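Local coordinates for glycoside hydrolase family 31 (Trueperella pyogenes, PDB 5I0F), which degrades cycloalternan, a cyclic glucan, probably by the retaining mechanism of its family, the substrate sugar being held as a covalent glycosyl-enzyme intermediate, at residues 23-27 / 126-131; 35-41 / 90-94; 179-185 / 545-550; 374-378 / 459-463; 437-441 / 478-482. All blocks are in the same frame, centred on the assembly; numbering follows the deposited sequence.

How the contacts relate
Contacts 1 and 2 belong to the N-terminal part of the chain: contact 2 joins two strands of its antiparallel sheet and lies nested inside the loop that contact 1 closes, their centres about 25 Å apart. Contact 3 packs the segment following strand 174-179 on a helix of the (beta/alpha)8 barrel, with contacts 4 and 5 nested within its span. Those two cross along the chain, their centres about 32 Å apart, contact 4 beside barrel strand 463-466 and contact 5 in the loops preceding helices 442-450 and 485-506. Bound sugar lies about 10 Å from the side chain of Tyr182 in contact 3 and about 14 Å from that of Ile461 in contact 4, so neither touches it.

Contact 1. Residues 23-27 / 126-131; sequences AIPIA and LTPSHW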
# COMPACT_ATOMS: atom_id res chain seq x y z
N ALA A 23 13.59 -6.44 -19.96
CA ALA A 23 14.79 -5.98 -19.24
C ALA A 23 15.79 -7.11 -19.07
O ALA A 23 16.97 -6.83 -19.01
CB ALA A 23 14.42 -5.39 -17.88
N ILE A 24 15.29 -8.34 -18.95
CA ILE A 24 16.09 -9.59 -19.01
C ILE A 24 15.80 -10.21 -20.39
O ILE A 24 14.74 -10.83 -20.59
CB ILE A 24 15.70 -10.58 -17.88
CG1 ILE A 24 15.91 -9.96 -16.48
CG2 ILE A 24 16.44 -11.92 -18.02
CD1 ILE A 24 17.34 -9.56 -16.17
N PRO A 25 16.72 -10.02 -21.37
CA PRO A 25 16.46 -10.49 -22.73
C PRO A 25 16.27 -12.02 -22.83
O PRO A 25 16.98 -12.78 -22.16
CB PRO A 25 17.71 -10.05 -23.50
CG PRO A 25 18.23 -8.88 -22.73
CD PRO A 25 17.98 -9.24 -21.30
N ILE A 26 15.29 -12.44 -23.64
CA ILE A 26 14.97 -13.85 -23.84
C ILE A 26 15.26 -14.20 -25.30
O ILE A 26 14.73 -13.57 -26.21
CB ILE A 26 13.50 -14.16 -23.43
CG1 ILE A 26 13.35 -13.92 -21.92
CG2 ILE A 26 13.13 -15.60 -23.77
CD1 ILE A 26 11.97 -14.22 -21.36
N ALA A 27 16.11 -15.21 -25.50
CA ALA A 27 16.45 -15.71 -26.84
C ALA A 27 15.20 -16.12 -27.60
O ALA A 27 14.27 -16.70 -27.02
CB ALA A 27 17.40 -16.89 -26.74
N LEU A 126 25.14 -8.23 -23.42
CA LEU A 126 23.89 -8.86 -23.80
C LEU A 126 24.05 -10.38 -23.60
O LEU A 126 24.86 -11.02 -24.30
CB LEU A 126 23.55 -8.54 -25.25
CG LEU A 126 22.26 -9.11 -25.83
CD1 LEU A 126 21.06 -8.72 -24.98
CD2 LEU A 126 22.07 -8.66 -27.27
N THR A 127 23.33 -10.93 -22.63
CA THR A 127 23.39 -12.37 -22.33
C THR A 127 21.98 -12.92 -22.32
O THR A 127 21.32 -12.94 -21.28
CB THR A 127 24.07 -12.65 -20.99
OG1 THR A 127 23.39 -11.94 -19.96
CG2 THR A 127 25.52 -12.20 -21.01
N PRO A 128 21.49 -13.36 -23.49
CA PRO A 128 20.13 -13.86 -23.59
C PRO A 128 19.87 -15.07 -22.70
O PRO A 128 20.77 -15.89 -22.45
CB PRO A 128 20.00 -14.24 -25.06
CG PRO A 128 21.03 -13.45 -25.76
CD PRO A 128 22.17 -13.33 -24.79
N SER A 129 18.63 -15.14 -22.21
CA SER A 129 18.16 -16.19 -21.36
C SER A 129 17.23 -17.13 -22.12
O SER A 129 16.68 -16.78 -23.16
CB SER A 129 17.41 -15.60 -20.16
OG SER A 129 18.29 -14.91 -19.28
N HIS A 130 17.08 -18.34 -21.59
CA HIS A 130 16.11 -19.32 -22.08
C HIS A 130 15.54 -20.10 -20.91
O HIS A 130 16.15 -20.16 -19.84
CB HIS A 130 16.72 -20.25 -23.13
CG HIS A 130 17.75 -21.20 -22.59
ND1 HIS A 130 19.06 -20.84 -22.38
CD2 HIS A 130 17.66 -22.51 -22.24
CE1 HIS A 130 19.74 -21.88 -21.92
NE2 HIS A 130 18.91 -22.90 -21.82
N TRP A 131 14.36 -20.67 -21.11
CA TRP A 131 13.70 -21.47 -20.08
C TRP A 131 14.21 -22.90 -20.13
O TRP A 131 14.22 -23.52 -21.19
CB TRP A 131 12.18 -21.43 -20.22
CG TRP A 131 11.57 -20.11 -19.91
CD1 TRP A 131 11.12 -19.17 -20.80
CD2 TRP A 131 11.33 -19.55 -18.60
NE1 TRP A 131 10.63 -18.08 -20.15
CE2 TRP A 131 10.74 -18.28 -18.80
CE3 TRP A 131 11.55 -20.00 -17.29
CZ2 TRP A 131 10.36 -17.45 -17.72
CZ3 TRP A 131 11.18 -19.18 -16.23
CH2 TRP A 131 10.59 -17.91 -16.45
O HOH W 1 18.89 -12.36 -20.22
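This is a backbone-to-backbone contact, a single beta bridge between the loop that leads into strand 31-37 and the connection from strand 118-126 to strand 130-132. Ile26 sits opposite Ser129, with their CA atoms 4.7 Å apart. Two hydrogen bonds frame the pair: Ser129 N donates to Pro25 O at 2.9 Å, and Ala27 N donates to Ser129 O, also at 2.9 Å. Ile26 CA approaches Ser129 O at 3.5 Å, a CA-H...O contact between them. Water 1 fills the corner beside the bridge, donating to Pro25 O (2.8 Å) and Thr127 O (2.7 Å) and accepting from Ser129 OG (2.8 Å).

Both prolines contribute apolar packing. Pro25 CG meets Leu126 CD1 at 3.6 Å, and both side chains also touch Leu31; farther along, Ala27 CB lies 4.1 Å from Pro128 CB. Ile26 CD1 comes within 4.3 Å of Trp131 NE1, meeting the indole obliquely, while the same indole makes a cation-pi contact with Lys164.

His130 pairs through its backbone with Val155, in the six-stranded sheet to which strand 130-132 belongs. The arrangement is that of an isolated beta bridge tying a loop of one antiparallel sheet domain to the linker that leads into the next.

Contact 2. Residues 35-41 / 90-94; sequences ATTSGPC and DNGWQ
Extended residues Ala35 (phi/psi -149/154) to Thr37 (-115/139) end strand 31-37, antiparallel to residues 91-94 of strand 91-97, the short axes 4.8 Å apart at 143°. Ala35 and Trp93 form a hydrogen-bonded pair (Ala35 N to Trp93 O 3.1 Å, Trp93 N to Ala35 O 2.8 Å). Thr36 faces Gly92 in a non-hydrogen-bonded pair, CA-CA 4.5 Å, Thr36 CA making a CA-H...O contact to Asn91 O at 3.2 Å. Thr37 and Asn91 form the next hydrogen-bonded pair, CA-CA 5.5 Å, Thr37 N donating to Asn91 O at 3.2 Å. In this antiparallel sheet of the N-terminal domain, strand 91-97 also pairs with strand 54-62.

Ala35, Thr37, Asn91 and Trp93 share one sheet face; Thr36 is on the other. Thr37, chi1 p, turns OG1 onto Gly39 O at 2.8 Å, closing the bend through Ser38 (-69/-37) and Gly39 (-107/175). Pro40 (-78/142) leads to Cys41 (-134/155, chi1 m), whose CB lies 4.2 Å from Trp93 CZ2. The indole (chi1 m, chi2 85°) presents its edge to Cys41 O, 3.7 Å from CZ2.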
# COMPACT_ATOMS: atom_id res chain seq x y z
N ALA A 35 17.64 4.19 -25.83
CA ALA A 35 18.66 5.08 -25.27
C ALA A 35 18.17 6.51 -25.40
O ALA A 35 17.35 6.79 -26.27
CB ALA A 35 20.00 4.90 -25.99
N THR A 36 18.64 7.39 -24.52
CA THR A 36 18.35 8.80 -24.62
C THR A 36 19.65 9.61 -24.77
O THR A 36 20.73 9.16 -24.38
CB THR A 36 17.57 9.33 -23.40
OG1 THR A 36 18.38 9.21 -22.23
CG2 THR A 36 16.27 8.55 -23.20
N THR A 37 19.50 10.78 -25.36
CA THR A 37 20.56 11.76 -25.48
C THR A 37 20.19 13.01 -24.67
O THR A 37 19.04 13.43 -24.68
CB THR A 37 20.80 12.12 -26.96
OG1 THR A 37 19.59 12.63 -27.53
CG2 THR A 37 21.21 10.89 -27.74
N SER A 38 21.19 13.56 -23.98
CA SER A 38 21.00 14.76 -23.15
C SER A 38 20.74 16.00 -24.00
O SER A 38 19.97 16.87 -23.61
CB SER A 38 22.23 15.01 -22.26
OG SER A 38 23.38 15.33 -23.02
N GLY A 39 21.40 16.08 -25.15
CA GLY A 39 21.15 17.12 -26.11
C GLY A 39 20.42 16.59 -27.32
O GLY A 39 20.21 15.39 -27.45
N PRO A 40 20.05 17.50 -28.23
CA PRO A 40 19.46 17.06 -29.50
C PRO A 40 20.54 16.54 -30.46
O PRO A 40 21.69 17.12 -30.53
CB PRO A 40 18.80 18.33 -30.03
CG PRO A 40 19.67 19.44 -29.51
CD PRO A 40 20.20 18.97 -28.18
N CYS A 41 20.14 15.48 -31.19
CA CYS A 41 20.99 14.71 -32.10
C CYS A 41 20.29 14.46 -33.43
O CYS A 41 19.07 14.51 -33.52
CB CYS A 41 21.36 13.36 -31.45
SG CYS A 41 22.53 13.53 -30.07
N ASP A 90 14.19 14.85 -22.32
CA ASP A 90 14.98 13.75 -22.92
C ASP A 90 14.49 13.42 -24.32
O ASP A 90 13.31 13.56 -24.65
CB ASP A 90 14.93 12.47 -22.06
CG ASP A 90 15.83 12.54 -20.82
OD1 ASP A 90 16.88 13.24 -20.85
OD2 ASP A 90 15.50 11.86 -19.83
N ASN A 91 15.43 12.97 -25.14
CA ASN A 91 15.19 12.62 -26.52
C ASN A 91 15.44 11.13 -26.62
O ASN A 91 16.58 10.68 -26.56
CB ASN A 91 16.14 13.41 -27.41
CG ASN A 91 16.02 14.91 -27.20
OD1 ASN A 91 16.94 15.55 -26.68
ND2 ASN A 91 14.87 15.46 -27.55
N GLY A 92 14.35 10.38 -26.72
CA GLY A 92 14.40 8.94 -26.83
C GLY A 92 14.70 8.48 -28.25
O GLY A 92 14.22 9.08 -29.21
N TRP A 93 15.50 7.42 -28.34
CA TRP A 93 15.80 6.73 -29.59
C TRP A 93 15.56 5.24 -29.36
O TRP A 93 15.76 4.76 -28.24
CB TRP A 93 17.25 6.96 -29.97
CG TRP A 93 17.54 8.37 -30.33
CD1 TRP A 93 17.84 9.41 -29.48
CD2 TRP A 93 17.59 8.91 -31.65
NE1 TRP A 93 18.07 10.55 -30.19
CE2 TRP A 93 17.92 10.28 -31.53
CE3 TRP A 93 17.39 8.37 -32.93
CZ2 TRP A 93 18.04 11.11 -32.64
CZ3 TRP A 93 17.51 9.21 -34.04
CH2 TRP A 93 17.82 10.56 -33.88
N GLN A 94 15.19 4.52 -30.41
CA GLN A 94 14.79 3.12 -30.28
C GLN A 94 15.09 2.31 -31.54
O GLN A 94 15.02 2.81 -32.66
CB GLN A 94 13.30 3.04 -29.94
CG GLN A 94 12.80 1.66 -29.58
CD GLN A 94 11.30 1.60 -29.43
OE1 GLN A 94 10.76 1.91 -28.37
NE2 GLN A 94 10.60 1.21 -30.49
O HOH W 2 18.03 14.01 -30.12

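Contact 3. Residues 179-185 / 545-550; sequences GERYDQL and TAGITA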
# COMPACT_ATOMS: atom_id res chain seq x y z
N GLY A 179 -2.62 -10.46 -0.20
CA GLY A 179 -2.61 -9.20 0.53
C GLY A 179 -3.90 -8.42 0.32
O GLY A 179 -4.95 -8.99 0.02
N GLU A 180 -3.81 -7.11 0.49
CA GLU A 180 -4.98 -6.23 0.32
C GLU A 180 -5.26 -6.07 -1.19
O GLU A 180 -4.41 -5.57 -1.94
CB GLU A 180 -4.72 -4.90 1.00
CG GLU A 180 -5.80 -3.82 0.83
CD GLU A 180 -5.39 -2.50 1.43
OE1 GLU A 180 -4.19 -2.13 1.27
OE2 GLU A 180 -6.25 -1.82 2.06
N ARG A 181 -6.45 -6.49 -1.62
CA ARG A 181 -6.84 -6.40 -3.02
C ARG A 181 -8.15 -5.65 -3.15
O ARG A 181 -9.01 -5.74 -2.28
CB ARG A 181 -6.94 -7.80 -3.67
CG ARG A 181 -5.65 -8.60 -3.62
CD ARG A 181 -4.64 -8.06 -4.63
NE ARG A 181 -3.29 -8.48 -4.34
CZ ARG A 181 -2.24 -8.31 -5.16
NH1 ARG A 181 -2.38 -7.75 -6.36
NH2 ARG A 181 -1.06 -8.73 -4.76
N TYR A 182 -8.28 -4.91 -4.24
CA TYR A 182 -9.36 -3.93 -4.42
C TYR A 182 -10.37 -4.30 -5.50
O TYR A 182 -11.38 -3.62 -5.66
CB TYR A 182 -8.73 -2.59 -4.81
CG TYR A 182 -7.85 -1.99 -3.73
CD1 TYR A 182 -6.54 -2.42 -3.54
CD2 TYR A 182 -8.32 -0.95 -2.94
CE1 TYR A 182 -5.73 -1.86 -2.56
CE2 TYR A 182 -7.52 -0.40 -1.97
CZ TYR A 182 -6.22 -0.86 -1.80
OH TYR A 182 -5.40 -0.29 -0.86
N ASP A 183 -10.10 -5.36 -6.24
CA ASP A 183 -10.89 -5.71 -7.42
C ASP A 183 -11.93 -6.73 -7.10
O ASP A 183 -13.11 -6.52 -7.39
CB ASP A 183 -10.02 -6.11 -8.63
CG ASP A 183 -8.92 -7.14 -8.32
OD1 ASP A 183 -8.78 -7.63 -7.17
OD2 ASP A 183 -8.17 -7.46 -9.27
N GLN A 184 -11.53 -7.85 -6.51
CA GLN A 184 -12.51 -8.88 -6.11
C GLN A 184 -11.94 -9.77 -5.03
O GLN A 184 -10.71 -9.89 -4.87
CB GLN A 184 -12.99 -9.70 -7.33
CG GLN A 184 -11.88 -10.27 -8.18
CD GLN A 184 -12.38 -10.83 -9.52
OE1 GLN A 184 -12.80 -10.09 -10.40
NE2 GLN A 184 -12.31 -12.12 -9.68
N LEU A 185 -12.85 -10.39 -4.28
CA LEU A 185 -12.47 -11.29 -3.18
C LEU A 185 -11.80 -12.57 -3.69
O LEU A 185 -10.72 -12.94 -3.22
CB LEU A 185 -13.70 -11.66 -2.35
CG LEU A 185 -13.56 -12.70 -1.23
CD1 LEU A 185 -12.60 -12.19 -0.18
CD2 LEU A 185 -14.90 -13.05 -0.60
N THR A 545 -13.87 -4.66 -0.33
CA THR A 545 -13.02 -5.73 -0.81
C THR A 545 -11.60 -5.67 -0.22
O THR A 545 -11.05 -6.68 0.25
CB THR A 545 -13.01 -5.76 -2.35
OG1 THR A 545 -14.36 -5.90 -2.82
CG2 THR A 545 -12.18 -6.91 -2.90
N ALA A 546 -11.05 -4.47 -0.20
CA ALA A 546 -9.72 -4.26 0.37
C ALA A 546 -9.65 -4.68 1.84
O ALA A 546 -8.69 -5.33 2.25
CB ALA A 546 -9.30 -2.82 0.18
N GLY A 547 -10.67 -4.35 2.62
CA GLY A 547 -10.66 -4.68 4.03
C GLY A 547 -10.81 -6.17 4.31
O GLY A 547 -10.14 -6.70 5.18
N ILE A 548 -11.69 -6.83 3.56
CA ILE A 548 -11.91 -8.26 3.69
C ILE A 548 -10.66 -9.05 3.28
O ILE A 548 -10.24 -9.97 4.00
CB ILE A 548 -13.15 -8.72 2.89
CG1 ILE A 548 -14.38 -8.00 3.42
CG2 ILE A 548 -13.32 -10.24 2.96
CD1 ILE A 548 -15.60 -8.16 2.54
N THR A 549 -10.07 -8.67 2.14
CA THR A 549 -8.89 -9.35 1.64
C THR A 549 -7.69 -9.08 2.55
O THR A 549 -6.93 -10.02 2.83
CB THR A 549 -8.56 -9.01 0.18
OG1 THR A 549 -8.42 -7.61 -0.01
CG2 THR A 549 -9.65 -9.53 -0.74
N ALA A 550 -7.54 -7.85 3.04
CA ALA A 550 -6.45 -7.54 3.97
C ALA A 550 -6.61 -8.39 5.25
O ALA A 550 -5.65 -8.99 5.73
CB ALA A 550 -6.42 -6.06 4.30
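Here an irregular segment following strand 174-179 packs across helix 537-551, which lies between strands 527-529 and 558-561 of the (beta/alpha)8 barrel. Thr549, Thr545 and Ala546 supply the largest buried areas.

Thr549 points toward the segment and makes the one definite hydrogen bond across the interface: Arg181 N donates to Thr549 OG1 at 2.8 Å, almost straight at 171°. Its methyl CG2 rests 4.0 Å from Leu185 CD1, which also packs on Ile548 CG2 at 3.8 Å. The guanidinium of Arg181 leads away from the helix, and its NH2 bonds to Asp193 O.

One turn earlier, Thr545 offers CG2 to the turning backbone, 3.6 Å from Gln184 C and 3.8 Å from Leu185 N. The segment thus curves round the methyl, with Gln184 N closing onto Asp183 OD1 at 2.8 Å.

Ala546 is small enough for close approach. Arg181 O comes 3.1 Å from Ala546 CA in a CA-H...O contact, and the aliphatic CG of Glu180 lies 3.7 Å from Ala546 CB, while its carboxylate reaches Trp558. Over the face of the Tyr182 ring, whose hydroxyl bonds to Ala530 O, Ala546 CB makes a CH-pi contact 4.0 Å from the centroid, 23° off the normal.

Contact 4. Residues 374-378 / 459-463; sequences IRELH and LDIDG
Residues 374-378 form a regular turn of helix 370-379, with His378 N bonded to Ile374 O at 2.8 Å. Facing them, 459-463 leaves helix 453-457: Leu459 is at phi/psi -82/-19, Asp460 takes positive phi (75/32), Ile461 is extended (-67/161), Asp462 is at -110/-4, and Gly463 is at 169/-178, the chain passing toward the barrel sheet. The closest CA pair is Ile374 to Ile461, 7.0 Å. This is packing within a (beta/alpha)8 barrel, where the helix preceding strand 383-388 meets the loop entering the neighbouring parallel strand.

Ile374 (chi1 m, chi2 t) places CD1 3.4 Å from Leu459 O, 4.0 Å from Leu459 CB and 3.7 Å from Ile461 CG2. His378 (chi1 -75°, chi2 168°) donates NE2 to Asp462 OD2 at 2.6 Å, angle 168°, a His-carboxylate hydrogen bond; OD2 also accepts from Val384 N. His378 CE1 lies 3.1 Å from Asp460 O. Asp460 (chi1 t) forms a salt bridge to Lys509 through OD1, while water 3 sits 2.7 Å from His378 ND1 and donates to Asp460 OD2 at 3.3 Å.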
# COMPACT_ATOMS: atom_id res chain seq x y z
N ILE A 374 -2.01 19.17 23.02
CA ILE A 374 -2.01 17.73 23.29
C ILE A 374 -2.53 17.44 24.72
O ILE A 374 -3.35 16.55 24.91
CB ILE A 374 -0.62 17.09 23.02
CG1 ILE A 374 -0.27 17.24 21.52
CG2 ILE A 374 -0.63 15.61 23.39
CD1 ILE A 374 1.20 17.28 21.19
N ARG A 375 -2.06 18.21 25.70
CA ARG A 375 -2.53 18.04 27.07
C ARG A 375 -4.06 18.21 27.15
O ARG A 375 -4.76 17.41 27.77
CB ARG A 375 -1.82 19.04 27.99
CG ARG A 375 -2.23 19.00 29.45
CD ARG A 375 -1.70 20.20 30.26
NE ARG A 375 -2.35 21.44 29.83
CZ ARG A 375 -1.75 22.48 29.23
NH1 ARG A 375 -0.43 22.51 29.00
NH2 ARG A 375 -2.49 23.53 28.86
N GLU A 376 -4.57 19.27 26.52
CA GLU A 376 -5.99 19.55 26.58
C GLU A 376 -6.81 18.53 25.82
O GLU A 376 -7.88 18.14 26.28
CB GLU A 376 -6.30 20.98 26.10
CG GLU A 376 -5.73 22.09 27.00
CD GLU A 376 -6.13 21.99 28.48
OE1 GLU A 376 -7.33 21.76 28.76
OE2 GLU A 376 -5.24 22.16 29.35
N LEU A 377 -6.31 18.08 24.67
CA LEU A 377 -7.00 17.00 23.96
C LEU A 377 -6.99 15.70 24.79
O LEU A 377 -8.06 15.07 24.94
CB LEU A 377 -6.44 16.84 22.55
CG LEU A 377 -6.83 18.01 21.62
CD1 LEU A 377 -6.22 17.79 20.26
CD2 LEU A 377 -8.31 18.24 21.47
N HIS A 378 -5.86 15.40 25.45
CA HIS A 378 -5.82 14.25 26.36
C HIS A 378 -6.86 14.35 27.47
O HIS A 378 -7.49 13.35 27.79
CB HIS A 378 -4.42 14.03 26.95
CG HIS A 378 -3.45 13.43 25.98
ND1 HIS A 378 -2.10 13.37 26.23
CD2 HIS A 378 -3.64 12.84 24.77
CE1 HIS A 378 -1.49 12.79 25.21
NE2 HIS A 378 -2.40 12.44 24.32
N LEU A 459 6.45 16.15 24.01
CA LEU A 459 5.11 16.64 23.63
C LEU A 459 3.95 15.66 23.90
O LEU A 459 2.80 16.09 23.97
CB LEU A 459 5.11 17.08 22.17
CG LEU A 459 5.99 18.28 21.85
CD1 LEU A 459 5.82 18.68 20.38
CD2 LEU A 459 5.70 19.46 22.75
N ASP A 460 4.27 14.37 24.07
CA ASP A 460 3.33 13.34 24.51
C ASP A 460 2.34 12.90 23.42
O ASP A 460 1.23 12.51 23.73
CB ASP A 460 2.62 13.76 25.81
CG ASP A 460 2.04 12.57 26.59
OD1 ASP A 460 2.63 11.46 26.56
OD2 ASP A 460 0.99 12.77 27.25
N ILE A 461 2.74 12.92 22.15
CA ILE A 461 1.88 12.37 21.11
C ILE A 461 1.74 10.85 21.26
O ILE A 461 2.54 10.18 21.93
CB ILE A 461 2.32 12.72 19.68
CG1 ILE A 461 3.58 12.00 19.27
CG2 ILE A 461 2.47 14.22 19.48
CD1 ILE A 461 3.79 12.07 17.78
N ASP A 462 0.70 10.31 20.64
CA ASP A 462 0.26 8.94 20.88
C ASP A 462 0.52 7.99 19.71
O ASP A 462 0.25 6.79 19.81
CB ASP A 462 -1.22 8.96 21.17
CG ASP A 462 -1.55 9.85 22.34
OD1 ASP A 462 -1.20 9.44 23.44
OD2 ASP A 462 -2.15 10.94 22.15
N GLY A 463 1.02 8.50 18.60
CA GLY A 463 1.30 7.65 17.47
C GLY A 463 1.62 8.42 16.22
O GLY A 463 1.62 9.68 16.23
O HOH W 3 -1.50 14.35 28.68

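Contact 5. Residues 437-441 / 478-482; sequences PDLST and RYEDG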
# COMPACT_ATOMS: atom_id res chain seq x y z
N PRO A 437 15.85 7.10 4.08
CA PRO A 437 16.60 6.52 5.18
C PRO A 437 16.61 5.00 5.10
O PRO A 437 15.62 4.37 4.63
CB PRO A 437 15.85 6.98 6.44
CG PRO A 437 14.45 7.24 5.97
CD PRO A 437 14.58 7.69 4.54
N ASP A 438 17.72 4.43 5.54
CA ASP A 438 17.90 2.98 5.56
C ASP A 438 17.38 2.49 6.90
O ASP A 438 18.00 2.70 7.92
CB ASP A 438 19.37 2.60 5.36
CG ASP A 438 19.56 1.12 5.09
OD1 ASP A 438 18.74 0.34 5.59
OD2 ASP A 438 20.52 0.72 4.39
N LEU A 439 16.21 1.85 6.86
CA LEU A 439 15.56 1.38 8.06
C LEU A 439 15.70 -0.14 8.18
O LEU A 439 14.94 -0.77 8.92
CB LEU A 439 14.07 1.82 8.02
CG LEU A 439 13.84 3.33 7.83
CD1 LEU A 439 12.35 3.64 7.72
CD2 LEU A 439 14.44 4.15 8.97
N SER A 440 16.68 -0.71 7.47
CA SER A 440 16.87 -2.16 7.42
C SER A 440 17.63 -2.75 8.62
O SER A 440 17.61 -3.96 8.80
CB SER A 440 17.55 -2.58 6.10
OG SER A 440 18.94 -2.27 6.04
N THR A 441 18.27 -1.91 9.44
CA THR A 441 18.97 -2.35 10.65
C THR A 441 18.51 -1.54 11.85
O THR A 441 17.98 -0.44 11.70
CB THR A 441 20.50 -2.18 10.54
OG1 THR A 441 20.84 -0.79 10.46
CG2 THR A 441 21.04 -2.91 9.32
N ARG A 478 21.34 -0.81 -2.49
CA ARG A 478 22.07 -1.45 -1.40
C ARG A 478 21.53 -1.01 -0.05
O ARG A 478 21.38 0.20 0.22
CB ARG A 478 23.55 -1.08 -1.47
CG ARG A 478 24.22 -1.40 -2.79
CD ARG A 478 25.71 -1.06 -2.73
NE ARG A 478 26.45 -1.47 -3.94
CZ ARG A 478 26.82 -2.72 -4.23
NH1 ARG A 478 27.48 -2.97 -5.36
NH2 ARG A 478 26.54 -3.73 -3.41
N TYR A 479 21.29 -1.99 0.81
CA TYR A 479 20.82 -1.77 2.17
C TYR A 479 21.89 -2.25 3.15
O TYR A 479 22.65 -3.19 2.86
CB TYR A 479 19.52 -2.52 2.40
CG TYR A 479 18.31 -1.96 1.67
CD1 TYR A 479 18.04 -2.30 0.34
CD2 TYR A 479 17.42 -1.12 2.31
CE1 TYR A 479 16.93 -1.78 -0.33
CE2 TYR A 479 16.30 -0.62 1.67
CZ TYR A 479 16.04 -0.96 0.35
OH TYR A 479 14.91 -0.41 -0.24
N GLU A 480 21.92 -1.63 4.32
CA GLU A 480 22.88 -1.99 5.35
C GLU A 480 22.66 -3.37 5.93
O GLU A 480 23.57 -3.92 6.52
CB GLU A 480 22.86 -0.97 6.49
CG GLU A 480 23.51 0.34 6.10
CD GLU A 480 23.56 1.33 7.24
OE1 GLU A 480 22.48 1.73 7.74
OE2 GLU A 480 24.66 1.74 7.62
N ASP A 481 21.47 -3.94 5.79
CA ASP A 481 21.23 -5.33 6.20
C ASP A 481 21.85 -6.37 5.24
O ASP A 481 21.73 -7.56 5.50
CB ASP A 481 19.72 -5.62 6.41
CG ASP A 481 18.91 -5.65 5.11
OD1 ASP A 481 19.44 -5.27 4.04
OD2 ASP A 481 17.69 -6.04 5.15
N GLY A 482 22.47 -5.93 4.15
CA GLY A 482 23.09 -6.83 3.17
C GLY A 482 22.22 -7.11 1.96
O GLY A 482 22.71 -7.61 0.97
O HOH W 4 20.12 0.66 8.34
O HOH W 5 22.65 1.37 2.60
O HOH W 6 15.82 -5.65 7.18
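Arg478 enters the contact through its carbonyl: water 5 lies 2.9 Å from both Arg478 O and Asp438 OD2. At Tyr479 the backbone comes close to the same carboxylate, CA being 3.3 Å from Asp438 OD2, while the edge of the ring faces Asp438 OD1, 3.8 Å from CD2; the phenol reaches Asn489 on helix 485-506.

Tyr479 also opens a type I beta turn that runs to Gly482, and its first central residue, Glu480, donates its N to Asp438 OD2 at 2.7 Å. The other oxygen of Asp438 is busy within its own segment: OD1 accepts from Ser440 N at 3.0 Å, an Asx turn, and from Ser440 OG at 2.7 Å. Asp438, with its Asx turn, and Ser440 thus hold backbone NH groups of the beta turn, joining two loops of the (beta/alpha)8 barrel domain, each followed by a helix. Glu480 OE1 sits 4.0 Å from Asp438 OD2, a close pair of like charges; OE1 bonds to His414 ND1 and accepts at 2.7 Å from water 4, which also donates to Asp438 O at 3.0 Å and accepts from Thr441 OG1 at 2.7 Å.

Asp481 N donates to Ser440 OG at 3.0 Å. Thr441 is the N-cap of helix 442-450, its OG1 receiving Gly444 N. The carboxylate of Asp481 forms a salt bridge with Arg483, and Gly482 N closes the turn on Tyr479 O at 3.0 Å.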